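PtLCIB4 H88A mutant (Phaeodactylum tricornutum, PDB 5B5Z) belongs to the LCIB family of zinc-dependent beta-carbonic anhydrases and, in its native form, probably interconverts carbon dioxide and bicarbonate. Local coordinates at residues T52-S57 with S107-Y112. Numbering follows the deposited sequence.
Sequences TLLATS and SCLLIY
L109 and A55 illustrate how neighbouring parallel strands share backbone and side-chain contacts, here between 52-57 and 107-112. L109 is gripped twice through its main chain: its N donates to L53 O at 2.9 Å, and its O accepts A55 N at 2.8 Å. A55 then passes the ladder on, its O taking I111 N. S57 N closes on I111 O, while L53 N to S107 O, bent only slightly at 165°, starts the series. The strand axes diverge by 21°, the usual twist of a sheet.

On one face, L109 drops its CB beside T52 CG2 (4.1 Å), the two side chains crossing at a slant. With CG trans to the backbone N (chi1 166°), its CD2 reaches L54 CD1 at 4.0 Å. That same L54 methyl also touches I111 CG1, so a single methyl of L54 meets both L109 and I111. The other face carries L53, C108, A55, L110, S57 and Y112; there A55 CB touches L110 CD1 at 4.0 Å and C108 SG at 4.1 Å, from two directions roughly at right angles. Further along, S57 and Y112 meet through their CB atoms at 3.7 Å. There S57 OG swings away to bond G86 O, and the Y112 ring also leaves the pair.

Both strands run toward the zinc site: C59, shortly after S57, and H115, further along 107-117, bind the zinc ion with C139. Helix 65-75 covers the L54, L109 and I111 face with F71 and Y75, whereas helix 205-228 packs on L110 and Y112 from the opposite side. Strand 79-80 pairs with the far edge of 52-57 and strand 238-247 with that of 107-117, which makes this pair an interior part of the sheet.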
ATOM      1  N   THR A  52      -9.269   8.445  16.043  1.00 19.23           N
ATOM      2  CA  THR A  52      -8.781   7.128  15.610  1.00 17.82           C
ATOM      3  C   THR A  52      -8.003   7.251  14.318  1.00 18.70           C
ATOM      4  O   THR A  52      -8.432   7.932  13.392  1.00 20.35           O
ATOM      5  CB  THR A  52      -9.929   6.131  15.398  1.00 17.49           C
ATOM      6  OG1 THR A  52     -10.626   5.941  16.632  1.00 20.72           O
ATOM      7  CG2 THR A  52      -9.404   4.761  14.927  1.00 19.15           C
ATOM      8  N   LEU A  53      -6.842   6.602  14.266  1.00 16.37           N
ATOM      9  CA  LEU A  53      -6.059   6.508  13.046  1.00 13.92           C
ATOM     10  C   LEU A  53      -6.188   5.088  12.523  1.00 12.42           C
ATOM     11  O   LEU A  53      -5.854   4.149  13.230  1.00 16.30           O
ATOM     12  CB  LEU A  53      -4.598   6.835  13.301  1.00 14.97           C
ATOM     13  CG  LEU A  53      -3.676   6.676  12.088  1.00 15.80           C
ATOM     14  CD1 LEU A  53      -4.002   7.662  10.975  1.00 20.66           C
ATOM     15  CD2 LEU A  53      -2.247   6.837  12.528  1.00 21.27           C
ATOM     16  N   LEU A  54      -6.707   4.964  11.310  1.00 13.62           N
ATOM     17  CA  LEU A  54      -6.890   3.669  10.664  1.00 12.17           C
ATOM     18  C   LEU A  54      -5.599   3.230   9.977  1.00 13.66           C
ATOM     19  O   LEU A  54      -4.931   4.035   9.316  1.00 12.93           O
ATOM     20  CB  LEU A  54      -8.032   3.755   9.659  1.00 12.72           C
ATOM     21  CG  LEU A  54      -8.331   2.490   8.860  1.00 12.71           C
ATOM     22  CD1 LEU A  54      -8.779   1.364   9.779  1.00 14.76           C
ATOM     23  CD2 LEU A  54      -9.373   2.778   7.783  1.00 12.52           C
ATOM     24  N   ALA A  55      -5.227   1.962  10.155  1.00 11.80           N
ATOM     25  CA  ALA A  55      -4.093   1.399   9.411  1.00 12.64           C
ATOM     26  C   ALA A  55      -4.487   0.047   8.861  1.00 13.90           C
ATOM     27  O   ALA A  55      -5.272  -0.658   9.475  1.00 12.89           O
ATOM     28  CB  ALA A  55      -2.854   1.280  10.304  1.00 15.02           C
ATOM     29  N   THR A  56      -3.945  -0.310   7.701  1.00 12.12           N
ATOM     30  CA  THR A  56      -4.215  -1.636   7.130  1.00 12.40           C
ATOM     31  C   THR A  56      -2.917  -2.362   6.774  1.00 13.73           C
ATOM     32  O   THR A  56      -1.897  -1.735   6.467  1.00 15.41           O
ATOM     33  CB  THR A  56      -5.090  -1.564   5.864  1.00 16.30           C
ATOM     34  OG1 THR A  56      -4.347  -0.976   4.790  1.00 16.50           O
ATOM     35  CG2 THR A  56      -6.379  -0.754   6.099  1.00 15.83           C
ATOM     36  N   SER A  57      -2.976  -3.687   6.831  1.00 12.27           N
ATOM     37  CA  SER A  57      -1.942  -4.541   6.262  1.00 12.54           C
ATOM     38  C   SER A  57      -2.663  -5.606   5.441  1.00 12.29           C
ATOM     39  O   SER A  57      -3.055  -6.672   5.946  1.00 12.61           O
ATOM     40  CB  SER A  57      -1.059  -5.165   7.350  1.00 12.45           C
ATOM     41  OG  SER A  57       0.044  -5.860   6.762  1.00 14.95           O
ATOM     42  N   SER A 107      -6.192   6.687  19.460  1.00 20.42           N
ATOM     43  CA  SER A 107      -5.733   5.315  19.300  1.00 19.72           C
ATOM     44  C   SER A 107      -5.637   4.936  17.837  1.00 17.65           C
ATOM     45  O   SER A 107      -6.054   5.698  16.968  1.00 17.16           O
ATOM     46  CB  SER A 107      -6.678   4.351  20.017  1.00 22.77           C
ATOM     47  OG  SER A 107      -6.614   4.531  21.418  1.00 24.46           O
ATOM     48  N   CYS A 108      -5.068   3.757  17.580  1.00 18.36           N
ATOM     49  CA  CYS A 108      -4.999   3.199  16.235  1.00 17.44           C
ATOM     50  C   CYS A 108      -5.920   1.985  16.103  1.00 14.61           C
ATOM     51  O   CYS A 108      -6.163   1.257  17.068  1.00 16.42           O
ATOM     52  CB  CYS A 108      -3.559   2.794  15.892  1.00 19.97           C
ATOM     53  SG  CYS A 108      -3.377   1.857  14.333  1.00 30.62           S
ATOM     54  N   LEU A 109      -6.429   1.789  14.896  1.00 13.72           N
ATOM     55  CA  LEU A 109      -7.135   0.563  14.548  1.00 13.03           C
ATOM     56  C   LEU A 109      -6.410  -0.060  13.367  1.00 13.44           C
ATOM     57  O   LEU A 109      -6.360   0.544  12.306  1.00 14.10           O
ATOM     58  CB  LEU A 109      -8.586   0.840  14.187  1.00 15.21           C
ATOM     59  CG  LEU A 109      -9.321  -0.315  13.495  1.00 14.36           C
ATOM     60  CD1 LEU A 109      -9.370  -1.580  14.353  1.00 15.48           C
ATOM     61  CD2 LEU A 109     -10.722   0.137  13.095  1.00 15.33           C
ATOM     62  N   LEU A 110      -5.829  -1.239  13.574  1.00 13.22           N
ATOM     63  CA  LEU A 110      -5.140  -1.982  12.514  1.00 14.46           C
ATOM     64  C   LEU A 110      -6.000  -3.124  11.994  1.00 13.45           C
ATOM     65  O   LEU A 110      -6.458  -3.957  12.761  1.00 15.02           O
ATOM     66  CB  LEU A 110      -3.808  -2.535  13.031  1.00 13.22           C
ATOM     67  CG  LEU A 110      -3.039  -3.437  12.067  1.00 14.65           C
ATOM     68  CD1 LEU A 110      -2.493  -2.628  10.899  1.00 15.82           C
ATOM     69  CD2 LEU A 110      -1.929  -4.137  12.816  1.00 17.61           C
ATOM     70  N   ILE A 111      -6.245  -3.123  10.685  1.00 12.31           N
ATOM     71  CA  ILE A 111      -6.952  -4.214   9.998  1.00 13.06           C
ATOM     72  C   ILE A 111      -5.946  -4.974   9.148  1.00 12.04           C
ATOM     73  O   ILE A 111      -5.335  -4.387   8.262  1.00 13.05           O
ATOM     74  CB  ILE A 111      -8.080  -3.703   9.050  1.00 12.16           C
ATOM     75  CG1 ILE A 111      -8.913  -2.585   9.695  1.00 17.37           C
ATOM     76  CG2 ILE A 111      -8.947  -4.875   8.538  1.00 14.19           C
ATOM     77  CD1 ILE A 111      -9.752  -3.028  10.892  1.00 17.22           C
ATOM     78  N   TYR A 112      -5.756  -6.266   9.398  1.00 12.63           N
ATOM     79  CA  TYR A 112      -4.812  -7.031   8.579  1.00 10.98           C
ATOM     80  C   TYR A 112      -5.397  -8.369   8.197  1.00 11.86           C
ATOM     81  O   TYR A 112      -6.298  -8.867   8.848  1.00 12.13           O
ATOM     82  CB  TYR A 112      -3.474  -7.244   9.310  1.00 11.66           C
ATOM     83  CG  TYR A 112      -3.480  -8.250  10.449  1.00 11.24           C
ATOM     84  CD1 TYR A 112      -3.786  -7.867  11.752  1.00 14.00           C
ATOM     85  CD2 TYR A 112      -3.119  -9.564  10.219  1.00 15.04           C
ATOM     86  CE1 TYR A 112      -3.776  -8.796  12.800  1.00 13.77           C
ATOM     87  CE2 TYR A 112      -3.107 -10.505  11.256  1.00 13.68           C
ATOM     88  CZ  TYR A 112      -3.441 -10.112  12.536  1.00 12.54           C
ATOM     89  OH  TYR A 112      -3.417 -11.048  13.568  1.00 17.22           O
TER